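Local coordinates for protein acetoacetate decarboxylase (PDB 5UPB) that is an acetoacetate decarboxylase-like enzyme, a lyase by classification, that probably acts on small oxo-acid substrates, at residues Arg38-Leu43 against Leu47-Gly52; Ala84-Ala89 against Glu230-His235; Cys90-Arg95 against Thr253-Leu258. All coordinates share one frame; numbering follows the deposited sequence.

Contact 1: Arg38-Leu43 against Leu47-Gly52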
ATOM      1  N   ARG A  38      11.641  16.664 -28.497  1.00 54.00           N
ATOM      2  CA  ARG A  38      11.664  15.606 -27.490  1.00 45.60           C
ATOM      3  C   ARG A  38      10.284  14.969 -27.320  1.00 46.67           C
ATOM      4  O   ARG A  38      10.162  13.742 -27.231  1.00 54.76           O
ATOM      5  CB  ARG A  38      12.122  16.159 -26.137  1.00 65.27           C
ATOM      6  CG  ARG A  38      13.572  16.558 -26.016  1.00 85.75           C
ATOM      7  CD  ARG A  38      13.879  16.841 -24.556  1.00112.00           C
ATOM      8  NE  ARG A  38      15.303  16.812 -24.257  1.00119.75           N
ATOM      9  CZ  ARG A  38      15.820  17.107 -23.070  1.00129.81           C
ATOM     10  NH1 ARG A  38      15.025  17.463 -22.069  1.00148.41           N
ATOM     11  NH2 ARG A  38      17.132  17.052 -22.884  1.00126.92           N
ATOM     12  N   LEU A  39       9.219  15.784 -27.284  1.00 47.10           N
ATOM     13  CA  LEU A  39       7.890  15.212 -27.103  1.00 41.64           C
ATOM     14  C   LEU A  39       7.474  14.374 -28.302  1.00 49.91           C
ATOM     15  O   LEU A  39       6.820  13.339 -28.134  1.00 49.01           O
ATOM     16  CB  LEU A  39       6.876  16.317 -26.842  1.00 41.22           C
ATOM     17  CG  LEU A  39       7.190  17.248 -25.694  1.00 45.88           C
ATOM     18  CD1 LEU A  39       6.098  18.267 -25.579  1.00 49.29           C
ATOM     19  CD2 LEU A  39       7.290  16.477 -24.441  1.00 49.16           C
ATOM     20  N   GLN A  40       7.859  14.783 -29.518  1.00 44.98           N
ATOM     21  CA  GLN A  40       7.456  14.018 -30.698  1.00 44.58           C
ATOM     22  C   GLN A  40       7.947  12.575 -30.613  1.00 42.80           C
ATOM     23  O   GLN A  40       7.258  11.647 -31.052  1.00 41.10           O
ATOM     24  CB  GLN A  40       7.981  14.674 -31.982  1.00 48.88           C
ATOM     25  CG  GLN A  40       7.541  13.924 -33.247  1.00 54.22           C
ATOM     26  CD  GLN A  40       6.040  14.093 -33.546  1.00 55.21           C
ATOM     27  OE1 GLN A  40       5.537  15.223 -33.654  1.00 50.91           O
ATOM     28  NE2 GLN A  40       5.323  12.970 -33.668  1.00 50.66           N
ATOM     29  N   ALA A  41       9.143  12.366 -30.053  1.00 42.95           N
ATOM     30  CA  ALA A  41       9.690  11.015 -29.917  1.00 50.12           C
ATOM     31  C   ALA A  41       8.792  10.101 -29.080  1.00 50.72           C
ATOM     32  O   ALA A  41       8.855   8.875 -29.215  1.00 43.34           O
ATOM     33  CB  ALA A  41      11.094  11.106 -29.313  1.00 51.51           C
ATOM     34  N   LEU A  42       7.986  10.662 -28.183  1.00 44.88           N
ATOM     35  CA  LEU A  42       7.075   9.864 -27.377  1.00 38.74           C
ATOM     36  C   LEU A  42       5.748   9.610 -28.070  1.00 44.29           C
ATOM     37  O   LEU A  42       4.942   8.817 -27.559  1.00 46.09           O
ATOM     38  CB  LEU A  42       6.792  10.556 -26.044  1.00 35.14           C
ATOM     39  CG  LEU A  42       7.976  10.794 -25.123  1.00 39.00           C
ATOM     40  CD1 LEU A  42       7.505  11.579 -23.880  1.00 44.01           C
ATOM     41  CD2 LEU A  42       8.645   9.446 -24.761  1.00 43.84           C
ATOM     42  N   LEU A  43       5.474  10.313 -29.168  1.00 39.49           N
ATOM     43  CA  LEU A  43       4.168  10.148 -29.774  1.00 43.14           C
ATOM     44  C   LEU A  43       4.169   8.962 -30.706  1.00 41.65           C
ATOM     45  O   LEU A  43       5.109   8.789 -31.481  1.00 44.24           O
ATOM     46  CB  LEU A  43       3.771  11.381 -30.573  1.00 43.97           C
ATOM     47  CG  LEU A  43       3.566  12.638 -29.741  1.00 35.37           C
ATOM     48  CD1 LEU A  43       3.305  13.841 -30.645  1.00 37.18           C
ATOM     49  CD2 LEU A  43       2.400  12.392 -28.816  1.00 29.12           C
ATOM     50  N   LEU A  47       0.508  10.919 -34.996  1.00 45.65           N
ATOM     51  CA  LEU A  47       0.251  12.092 -34.172  1.00 55.61           C
ATOM     52  C   LEU A  47       1.398  13.074 -34.318  1.00 56.26           C
ATOM     53  O   LEU A  47       2.571  12.689 -34.317  1.00 49.11           O
ATOM     54  CB  LEU A  47       0.076  11.735 -32.697  1.00 41.42           C
ATOM     55  CG  LEU A  47      -1.064  10.780 -32.346  1.00 39.73           C
ATOM     56  CD1 LEU A  47      -1.167  10.603 -30.822  1.00 38.70           C
ATOM     57  CD2 LEU A  47      -2.368  11.290 -32.952  1.00 41.99           C
ATOM     58  N   LYS A  48       1.047  14.346 -34.412  1.00 49.86           N
ATOM     59  CA  LYS A  48       2.016  15.410 -34.600  1.00 61.19           C
ATOM     60  C   LYS A  48       1.984  16.295 -33.367  1.00 44.13           C
ATOM     61  O   LYS A  48       0.909  16.703 -32.913  1.00 46.03           O
ATOM     62  CB  LYS A  48       1.694  16.227 -35.859  1.00 88.04           C
ATOM     63  CG  LYS A  48       2.786  17.193 -36.295  1.00 97.88           C
ATOM     64  CD  LYS A  48       4.014  16.456 -36.819  1.00126.86           C
ATOM     65  CE  LYS A  48       4.972  17.393 -37.531  1.00166.49           C
ATOM     66  NZ  LYS A  48       6.168  16.669 -38.028  1.00186.32           N
ATOM     67  N   VAL A  49       3.158  16.546 -32.797  1.00 41.81           N
ATOM     68  CA  VAL A  49       3.213  17.370 -31.605  1.00 45.40           C
ATOM     69  C   VAL A  49       2.699  18.777 -31.962  1.00 47.82           C
ATOM     70  O   VAL A  49       2.848  19.254 -33.096  1.00 47.70           O
ATOM     71  CB  VAL A  49       4.652  17.376 -31.058  1.00 47.89           C
ATOM     72  CG1 VAL A  49       5.620  18.119 -32.018  1.00 50.76           C
ATOM     73  CG2 VAL A  49       4.704  17.964 -29.670  1.00 45.14           C
ATOM     74  N   ALA A  50       2.133  19.463 -30.978  1.00 51.49           N
ATOM     75  CA  ALA A  50       1.741  20.853 -31.185  1.00 50.02           C
ATOM     76  C   ALA A  50       2.965  21.694 -30.864  1.00 57.62           C
ATOM     77  O   ALA A  50       4.082  21.278 -31.187  1.00 64.73           O
ATOM     78  CB  ALA A  50       0.527  21.233 -30.332  1.00 44.98           C
ATOM     79  N   ASP A  51       2.802  22.861 -30.259  1.00 77.81           N
ATOM     80  CA  ASP A  51       3.955  23.730 -30.056  1.00 76.73           C
ATOM     81  C   ASP A  51       4.805  23.326 -28.846  1.00 51.10           C
ATOM     82  O   ASP A  51       5.699  24.074 -28.451  1.00 51.66           O
ATOM     83  CB  ASP A  51       3.485  25.183 -29.909  1.00 90.18           C
ATOM     84  CG  ASP A  51       2.653  25.414 -28.650  1.00 79.45           C
ATOM     85  OD1 ASP A  51       2.445  24.459 -27.861  1.00 66.89           O
ATOM     86  OD2 ASP A  51       2.207  26.565 -28.452  1.00 76.23           O
ATOM     87  N   GLY A  52       4.610  22.132 -28.301  1.00 50.04           N
ATOM     88  CA  GLY A  52       5.308  21.709 -27.106  1.00 53.59           C
ATOM     89  C   GLY A  52       4.484  21.808 -25.840  1.00 46.89           C
ATOM     90  O   GLY A  52       4.978  21.428 -24.770  1.00 39.15           O
TER

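Contact 2: Ala84-Ala89 against Glu230-His235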
ATOM      1  N   ALA A  84      -2.122  10.218 -11.844  1.00 26.27           N
ATOM      2  CA  ALA A  84      -1.228  11.294 -12.247  1.00 24.08           C
ATOM      3  C   ALA A  84      -0.778  11.050 -13.681  1.00 29.36           C
ATOM      4  O   ALA A  84      -0.525   9.906 -14.094  1.00 26.25           O
ATOM      5  CB  ALA A  84      -0.027  11.362 -11.304  1.00 28.80           C
ATOM      6  N   ALA A  85      -0.580  12.129 -14.424  1.00 26.33           N
ATOM      7  CA  ALA A  85      -0.219  11.967 -15.821  1.00 27.51           C
ATOM      8  C   ALA A  85       0.594  13.135 -16.329  1.00 31.32           C
ATOM      9  O   ALA A  85       0.476  14.271 -15.851  1.00 33.62           O
ATOM     10  CB  ALA A  85      -1.449  11.810 -16.700  1.00 31.52           C
ATOM     11  N   LEU A  86       1.383  12.828 -17.360  1.00 28.76           N
ATOM     12  CA  LEU A  86       2.048  13.809 -18.212  1.00 35.31           C
ATOM     13  C   LEU A  86       1.549  13.586 -19.630  1.00 30.44           C
ATOM     14  O   LEU A  86       1.774  12.510 -20.205  1.00 30.70           O
ATOM     15  CB  LEU A  86       3.568  13.628 -18.132  1.00 38.66           C
ATOM     16  CG  LEU A  86       4.131  13.793 -16.723  1.00 32.64           C
ATOM     17  CD1 LEU A  86       5.566  13.303 -16.611  1.00 32.37           C
ATOM     18  CD2 LEU A  86       4.063  15.265 -16.360  1.00 39.11           C
ATOM     19  N   SER A  87       0.840  14.568 -20.182  1.00 30.75           N
ATOM     20  CA  SER A  87       0.177  14.432 -21.473  1.00 29.55           C
ATOM     21  C   SER A  87       0.694  15.487 -22.440  1.00 32.96           C
ATOM     22  O   SER A  87       0.985  16.614 -22.044  1.00 34.04           O
ATOM     23  CB  SER A  87      -1.377  14.578 -21.387  1.00 29.79           C
ATOM     24  OG  SER A  87      -1.942  13.656 -20.499  1.00 51.75           O
ATOM     25  N   ILE A  88       0.688  15.145 -23.725  1.00 30.97           N
ATOM     26  CA  ILE A  88       1.323  15.935 -24.780  1.00 34.27           C
ATOM     27  C   ILE A  88       0.249  16.472 -25.715  1.00 38.23           C
ATOM     28  O   ILE A  88      -0.573  15.709 -26.238  1.00 35.50           O
ATOM     29  CB  ILE A  88       2.336  15.077 -25.554  1.00 39.53           C
ATOM     30  CG1 ILE A  88       3.394  14.549 -24.582  1.00 33.58           C
ATOM     31  CG2 ILE A  88       2.951  15.870 -26.716  1.00 35.16           C
ATOM     32  CD1 ILE A  88       4.313  13.487 -25.172  1.00 38.67           C
ATOM     33  N   ALA A  89       0.258  17.784 -25.935  1.00 37.84           N
ATOM     34  CA  ALA A  89      -0.661  18.351 -26.915  1.00 35.16           C
ATOM     35  C   ALA A  89      -0.196  17.969 -28.313  1.00 35.33           C
ATOM     36  O   ALA A  89       0.995  18.045 -28.623  1.00 39.16           O
ATOM     37  CB  ALA A  89      -0.748  19.869 -26.768  1.00 50.61           C
ATOM     38  N   GLU A 230      12.822  12.401 -17.778  1.00 39.57           N
ATOM     39  CA  GLU A 230      13.700  13.423 -18.324  1.00 45.41           C
ATOM     40  C   GLU A 230      13.167  13.993 -19.638  1.00 45.99           C
ATOM     41  O   GLU A 230      13.599  15.072 -20.044  1.00 42.00           O
ATOM     42  CB  GLU A 230      15.113  12.851 -18.514  1.00 49.09           C
ATOM     43  CG  GLU A 230      15.866  12.635 -17.185  1.00 62.38           C
ATOM     44  CD  GLU A 230      15.403  11.383 -16.389  1.00 62.09           C
ATOM     45  OE1 GLU A 230      14.744  10.479 -16.968  1.00 46.31           O
ATOM     46  OE2 GLU A 230      15.701  11.308 -15.171  1.00 53.95           O
ATOM     47  N   CYS A 231      12.295  13.273 -20.347  1.00 38.99           N
ATOM     48  CA  CYS A 231      11.707  13.801 -21.574  1.00 42.61           C
ATOM     49  C   CYS A 231      10.909  15.090 -21.346  1.00 42.59           C
ATOM     50  O   CYS A 231      10.737  15.873 -22.287  1.00 41.46           O
ATOM     51  CB  CYS A 231      10.822  12.734 -22.208  1.00 41.16           C
ATOM     52  SG  CYS A 231      11.727  11.292 -22.710  1.00 47.47           S
ATOM     53  N   PHE A 232      10.445  15.333 -20.120  1.00 38.26           N
ATOM     54  CA  PHE A 232       9.669  16.516 -19.772  1.00 40.70           C
ATOM     55  C   PHE A 232      10.482  17.512 -18.956  1.00 49.03           C
ATOM     56  O   PHE A 232       9.935  18.492 -18.458  1.00 41.69           O
ATOM     57  CB  PHE A 232       8.400  16.115 -19.018  1.00 36.56           C
ATOM     58  CG  PHE A 232       7.381  15.393 -19.878  1.00 33.47           C
ATOM     59  CD1 PHE A 232       7.414  14.024 -20.019  1.00 37.42           C
ATOM     60  CD2 PHE A 232       6.370  16.093 -20.512  1.00 40.44           C
ATOM     61  CE1 PHE A 232       6.482  13.364 -20.803  1.00 36.64           C
ATOM     62  CE2 PHE A 232       5.435  15.442 -21.297  1.00 40.86           C
ATOM     63  CZ  PHE A 232       5.490  14.074 -21.441  1.00 43.73           C
ATOM     64  N   ALA A 233      11.786  17.303 -18.842  1.00 45.74           N
ATOM     65  CA  ALA A 233      12.592  17.979 -17.833  1.00 51.60           C
ATOM     66  C   ALA A 233      12.844  19.434 -18.205  1.00 59.01           C
ATOM     67  O   ALA A 233      12.813  20.316 -17.339  1.00 69.30           O
ATOM     68  CB  ALA A 233      13.927  17.248 -17.639  1.00 50.66           C
ATOM     69  N   ASP A 234      13.138  19.708 -19.466  1.00 46.87           N
ATOM     70  CA  ASP A 234      13.548  21.057 -19.837  1.00 58.12           C
ATOM     71  C   ASP A 234      12.292  21.800 -20.262  1.00 58.34           C
ATOM     72  O   ASP A 234      11.908  21.801 -21.435  1.00 55.32           O
ATOM     73  CB  ASP A 234      14.592  21.011 -20.942  1.00 79.65           C
ATOM     74  CG  ASP A 234      15.126  22.375 -21.289  1.00102.87           C
ATOM     75  OD1 ASP A 234      15.429  23.142 -20.354  1.00106.64           O
ATOM     76  OD2 ASP A 234      15.249  22.677 -22.493  1.00109.47           O
ATOM     77  N   HIS A 235      11.594  22.387 -19.288  1.00 45.58           N
ATOM     78  CA  HIS A 235      10.280  22.935 -19.577  1.00 44.79           C
ATOM     79  C   HIS A 235      10.193  24.378 -19.107  1.00 47.93           C
ATOM     80  O   HIS A 235      10.981  24.857 -18.289  1.00 44.01           O
ATOM     81  CB  HIS A 235       9.165  22.123 -18.933  1.00 47.00           C
ATOM     82  CG  HIS A 235       9.308  21.991 -17.456  1.00 50.16           C
ATOM     83  ND1 HIS A 235       9.615  20.796 -16.841  1.00 46.33           N
ATOM     84  CD2 HIS A 235       9.220  22.914 -16.471  1.00 46.85           C
ATOM     85  CE1 HIS A 235       9.690  20.988 -15.535  1.00 51.14           C
ATOM     86  NE2 HIS A 235       9.460  22.265 -15.284  1.00 49.87           N
TER

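Contact 3: Cys90-Arg95 against Thr253-Leu258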
ATOM      1  N   CYS A  90      -1.136  17.521 -29.148  1.00 36.53           N
ATOM      2  CA  CYS A  90      -0.811  17.000 -30.470  1.00 38.74           C
ATOM      3  C   CYS A  90      -2.034  17.120 -31.378  1.00 43.10           C
ATOM      4  O   CYS A  90      -3.102  17.604 -30.978  1.00 39.38           O
ATOM      5  CB  CYS A  90      -0.307  15.560 -30.387  1.00 41.19           C
ATOM      6  SG  CYS A  90      -1.462  14.405 -29.619  1.00 38.12           S
ATOM      7  N   THR A  91      -1.854  16.674 -32.625  1.00 48.61           N
ATOM      8  CA  THR A  91      -2.897  16.689 -33.637  1.00 50.38           C
ATOM      9  C   THR A  91      -2.872  15.389 -34.429  1.00 48.76           C
ATOM     10  O   THR A  91      -1.819  14.770 -34.626  1.00 49.34           O
ATOM     11  CB  THR A  91      -2.725  17.849 -34.624  1.00 48.19           C
ATOM     12  OG1 THR A  91      -1.367  17.861 -35.110  1.00 49.85           O
ATOM     13  CG2 THR A  91      -3.033  19.138 -33.951  1.00 45.38           C
ATOM     14  N   HIS A  92      -4.053  15.001 -34.897  1.00 50.17           N
ATOM     15  CA  HIS A  92      -4.241  13.913 -35.851  1.00 56.87           C
ATOM     16  C   HIS A  92      -4.971  14.556 -37.018  1.00 59.34           C
ATOM     17  O   HIS A  92      -6.160  14.882 -36.910  1.00 52.64           O
ATOM     18  CB  HIS A  92      -5.041  12.751 -35.262  1.00 41.53           C
ATOM     19  CG  HIS A  92      -5.233  11.615 -36.220  1.00 44.63           C
ATOM     20  ND1 HIS A  92      -6.460  11.296 -36.756  1.00 50.03           N
ATOM     21  CD2 HIS A  92      -4.363  10.694 -36.698  1.00 49.93           C
ATOM     22  CE1 HIS A  92      -6.331  10.257 -37.561  1.00 55.58           C
ATOM     23  NE2 HIS A  92      -5.072   9.861 -37.529  1.00 52.25           N
ATOM     24  N   GLY A  93      -4.251  14.792 -38.105  1.00 73.45           N
ATOM     25  CA  GLY A  93      -4.803  15.614 -39.156  1.00 73.68           C
ATOM     26  C   GLY A  93      -4.862  17.024 -38.616  1.00 61.90           C
ATOM     27  O   GLY A  93      -3.840  17.573 -38.191  1.00 71.37           O
ATOM     28  N   ASP A  94      -6.043  17.624 -38.603  1.00 64.60           N
ATOM     29  CA  ASP A  94      -6.222  18.933 -37.988  1.00 85.61           C
ATOM     30  C   ASP A  94      -7.050  18.826 -36.717  1.00 73.34           C
ATOM     31  O   ASP A  94      -7.567  19.827 -36.215  1.00 62.73           O
ATOM     32  CB  ASP A  94      -6.850  19.915 -38.982  1.00116.54           C
ATOM     33  CG  ASP A  94      -8.168  19.425 -39.540  1.00154.62           C
ATOM     34  OD1 ASP A  94      -8.800  18.552 -38.913  1.00161.92           O
ATOM     35  OD2 ASP A  94      -8.568  19.911 -40.617  1.00170.34           O
ATOM     36  N   ARG A  95      -7.187  17.617 -36.193  1.00 64.00           N
ATOM     37  CA  ARG A  95      -7.942  17.399 -34.977  1.00 58.75           C
ATOM     38  C   ARG A  95      -7.002  17.527 -33.789  1.00 50.42           C
ATOM     39  O   ARG A  95      -5.959  16.868 -33.726  1.00 55.06           O
ATOM     40  CB  ARG A  95      -8.623  16.038 -35.010  1.00 69.38           C
ATOM     41  CG  ARG A  95      -9.525  15.813 -33.849  1.00115.01           C
ATOM     42  CD  ARG A  95     -10.510  14.709 -34.142  1.00159.98           C
ATOM     43  NE  ARG A  95     -11.353  14.471 -32.980  1.00161.41           N
ATOM     44  CZ  ARG A  95     -12.344  15.266 -32.589  1.00177.27           C
ATOM     45  NH1 ARG A  95     -12.637  16.365 -33.272  1.00198.63           N
ATOM     46  NH2 ARG A  95     -13.040  14.956 -31.505  1.00158.10           N
ATOM     47  N   THR A 253     -12.598   4.901 -30.291  1.00 35.97           N
ATOM     48  CA  THR A 253     -12.756   4.495 -31.685  1.00 32.45           C
ATOM     49  C   THR A 253     -11.397   4.317 -32.336  1.00 32.96           C
ATOM     50  O   THR A 253     -10.496   5.157 -32.207  1.00 35.07           O
ATOM     51  CB  THR A 253     -13.560   5.542 -32.475  1.00 32.70           C
ATOM     52  OG1 THR A 253     -14.841   5.711 -31.870  1.00 38.12           O
ATOM     53  CG2 THR A 253     -13.776   5.101 -33.932  1.00 35.70           C
ATOM     54  N   ARG A 254     -11.274   3.252 -33.098  1.00 36.25           N
ATOM     55  CA  ARG A 254     -10.044   3.014 -33.832  1.00 45.15           C
ATOM     56  C   ARG A 254      -9.939   3.984 -35.005  1.00 33.92           C
ATOM     57  O   ARG A 254     -10.880   4.132 -35.786  1.00 37.74           O
ATOM     58  CB  ARG A 254     -10.010   1.570 -34.339  1.00 42.86           C
ATOM     59  CG  ARG A 254      -8.879   1.280 -35.306  1.00 44.04           C
ATOM     60  CD  ARG A 254      -9.000  -0.142 -35.844  1.00 51.62           C
ATOM     61  NE  ARG A 254      -8.459  -0.215 -37.196  1.00 53.65           N
ATOM     62  CZ  ARG A 254      -7.223  -0.588 -37.487  1.00 57.01           C
ATOM     63  NH1 ARG A 254      -6.389  -0.956 -36.515  1.00 60.19           N
ATOM     64  NH2 ARG A 254      -6.825  -0.596 -38.759  1.00 52.89           N
ATOM     65  N   LEU A 255      -8.768   4.606 -35.155  1.00 38.11           N
ATOM     66  CA  LEU A 255      -8.453   5.484 -36.274  1.00 41.62           C
ATOM     67  C   LEU A 255      -7.684   4.775 -37.379  1.00 47.23           C
ATOM     68  O   LEU A 255      -8.049   4.888 -38.546  1.00 41.75           O
ATOM     69  CB  LEU A 255      -7.626   6.680 -35.794  1.00 41.10           C
ATOM     70  CG  LEU A 255      -8.299   7.632 -34.816  1.00 43.26           C
ATOM     71  CD1 LEU A 255      -7.257   8.604 -34.248  1.00 44.63           C
ATOM     72  CD2 LEU A 255      -9.417   8.381 -35.526  1.00 42.86           C
ATOM     73  N   GLU A 256      -6.610   4.066 -37.041  1.00 39.99           N
ATOM     74  CA  GLU A 256      -5.782   3.412 -38.041  1.00 43.03           C
ATOM     75  C   GLU A 256      -4.802   2.494 -37.323  1.00 37.04           C
ATOM     76  O   GLU A 256      -4.531   2.675 -36.135  1.00 37.51           O
ATOM     77  CB  GLU A 256      -5.040   4.452 -38.894  1.00 43.04           C
ATOM     78  CG  GLU A 256      -4.064   5.318 -38.111  1.00 46.92           C
ATOM     79  CD  GLU A 256      -4.018   6.754 -38.596  1.00 74.10           C
ATOM     80  OE1 GLU A 256      -5.004   7.216 -39.216  1.00 84.89           O
ATOM     81  OE2 GLU A 256      -2.997   7.429 -38.343  1.00 88.37           O
ATOM     82  N   SER A 257      -4.269   1.519 -38.050  1.00 38.22           N
ATOM     83  CA  SER A 257      -3.179   0.705 -37.506  1.00 41.07           C
ATOM     84  C   SER A 257      -1.863   1.472 -37.474  1.00 52.23           C
ATOM     85  O   SER A 257      -1.654   2.441 -38.212  1.00 49.74           O
ATOM     86  CB  SER A 257      -2.970  -0.567 -38.322  1.00 46.34           C
ATOM     87  OG  SER A 257      -4.072  -1.435 -38.163  1.00 51.24           O
ATOM     88  N   LEU A 258      -0.961   1.010 -36.599  1.00 42.35           N
ATOM     89  CA  LEU A 258       0.398   1.540 -36.484  1.00 48.92           C
ATOM     90  C   LEU A 258       1.450   0.492 -36.874  1.00 54.65           C
ATOM     91  O   LEU A 258       1.185  -0.713 -36.833  1.00 53.84           O
ATOM     92  CB  LEU A 258       0.668   2.032 -35.060  1.00 46.08           C
ATOM     93  CG  LEU A 258      -0.221   3.173 -34.599  1.00 45.49           C
ATOM     94  CD1 LEU A 258       0.348   3.830 -33.382  1.00 59.54           C
ATOM     95  CD2 LEU A 258      -0.358   4.172 -35.734  1.00 55.63           C
TER

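Contact 1: Arg38-Leu43 against Leu47-Gly52
Gln-40 sends CG anti to its backbone N and then bends at chi2 (71°), which turns its amide along the edge of strand 48-50 and brings it to Val-49 and Leu-47. Both ends of the amide are used. NE2 donates to the carbonyl O of Leu-47 at 2.8 Å, nearly straight and in the plane of its own amide, while OE1 accepts from the backbone N of Val-49 at 2.9 Å, the donor tilted 27° from the carbonyl plane. Two bonds to backbone groups two residues apart fix the rotation of the amide and hold it against the strand much as a neighbouring strand would be held. The opposite edge of this short strand pairs antiparallel with strand 80-92 of the ADC-like fold, through Lys-48 with Thr-91 and Ala-50 with Ala-89. The axis of helix 38-42 passes 7.9 Å from that of strand 48-50, their directions 141° apart. Apolar groups fill in beside the amide. Val-49 CG2 meets Leu-39 CB at 3.9 Å, and Val-49 CB rests against Leu-43 CD1 at 3.8 Å. Farther along, Leu-39 CD1 approaches the carbonyl O of Gly-52 to 3.4 Å, where the chain turns a corner at a positive phi. Beyond the two segments, Leu-39 also touches Ile-88 and Phe-232, and Leu-43 reaches Cys-90 and Phe-99.

Contact 2: Ala84-Ala89 against Glu230-His235
The CH-pi contact between Leu-86 and Phe-232 is the principal one: CB of Leu-86 stands 4.0 Å from the centroid of the Phe-232 ring and only 16° off its normal, so the methylene lies over the face. The two side chains run alongside one another, pointing opposite ways, and Leu-86 CD1 reaches back to Phe-232 CD1 at 3.9 Å.

Plain apolar contact is made at the ring's edge. CG1 of Ile-88, set beside its backbone N by a chi1 of -59°, comes to within 3.8 Å of Phe-232 CZ, near the ring plane; the strand thus meets both a face and the edge of one phenyl group.

No hydrogen bond joins the two segments. One does act within Glu-230-His-235: ND1 of His-235 donates to the carbonyl O of Phe-232 at 2.8 Å and 169°, in the planes of both the imidazole ring and the carbonyl, bridging the turn that has Asp-234 at the centre of an inverse gamma turn.

Leu-42 of helix 36-42 and Cys-54 of strand 53-65 also touch Phe-232. This buried aromatic ends a 3-10 segment, 230-232, in the connection between strands 206-221 and 235-249, and packs that connection onto strand 80-92 in the core of the beta-rich ADC-like fold.

Contact 3: Cys90-Arg95 against Thr253-Leu258
The imidazole of His-92 takes Leu-255 on one face and Glu-256 at its edge. CD1 of Leu-255 stands 3.9 Å from the ring centroid and 16° off the normal, a CH-pi contact displaced toward the rim, where ND1 and CE1 of His-92 are its nearest atoms. At the edge, NE2 of His-92 points between the carboxylate oxygens of Glu-256, 3.1 Å from OE1 and 3.3 Å from OE2. Both hydrogen bonds are weak, with angles near 150°, as expected where one N-H is shared between two acceptors. The carboxylate is turned 56° from the ring plane, and OE1 is the oxygen that lies near that plane.

A trans first torsion swings the ring of His-92 away from its own backbone N and out toward strand 253-257, while Glu-256 holds CG between its backbone N and carbonyl carbon. That two successive residues of this strand both reach one ring is consistent with the classic beta bulge here, in which Leu-255 and Glu-256 both face Leu-199 of strand 196-202. On the other side, His-92 begins the type II' turn to Arg-95 that joins strands 80-92 and 95-105 of the ADC-like fold as a beta hairpin, with Gly-93 at a positive phi. With an alanine in place of His-92, the Glu-256 carboxylate would probably lose this donor and Leu-255 CD1 the ring it lies on.

A second flat group, the guanidinium of Arg-254, binds OG of Ser-257 with NH1 and NH2 together, each 2.9 Å from that oxygen and the hydroxyl lying in its plane. The backbone C of Glu-256 lies over one guanidinium face. Arg-254 also forms a salt bridge with Glu-198, and its backbone N bonds to Thr-192 of the second subunit.

Overall arrangement
Strand 80-92 ties the three contacts together: contacts 2 and 3 use successive parts of it, and contact 1 holds strand 48-50, its antiparallel neighbour. Contact 2 is buried and wholly apolar across its segments, its centre about 12 Å from the centre of the chain. Contact 1, partly buried and about 17 Å out between the same kind of centres, joins leucine packing to two hydrogen bonds from one amide to strand backbone. Contact 3, its centre about 19 Å from that of the chain, is a surface contact with weak polar bonds and a ring face. Contacts 1 and 2 also meet directly, Arg-38 packing on Asp-234, whereas Leu-47 touches His-92 between contacts 1 and 3.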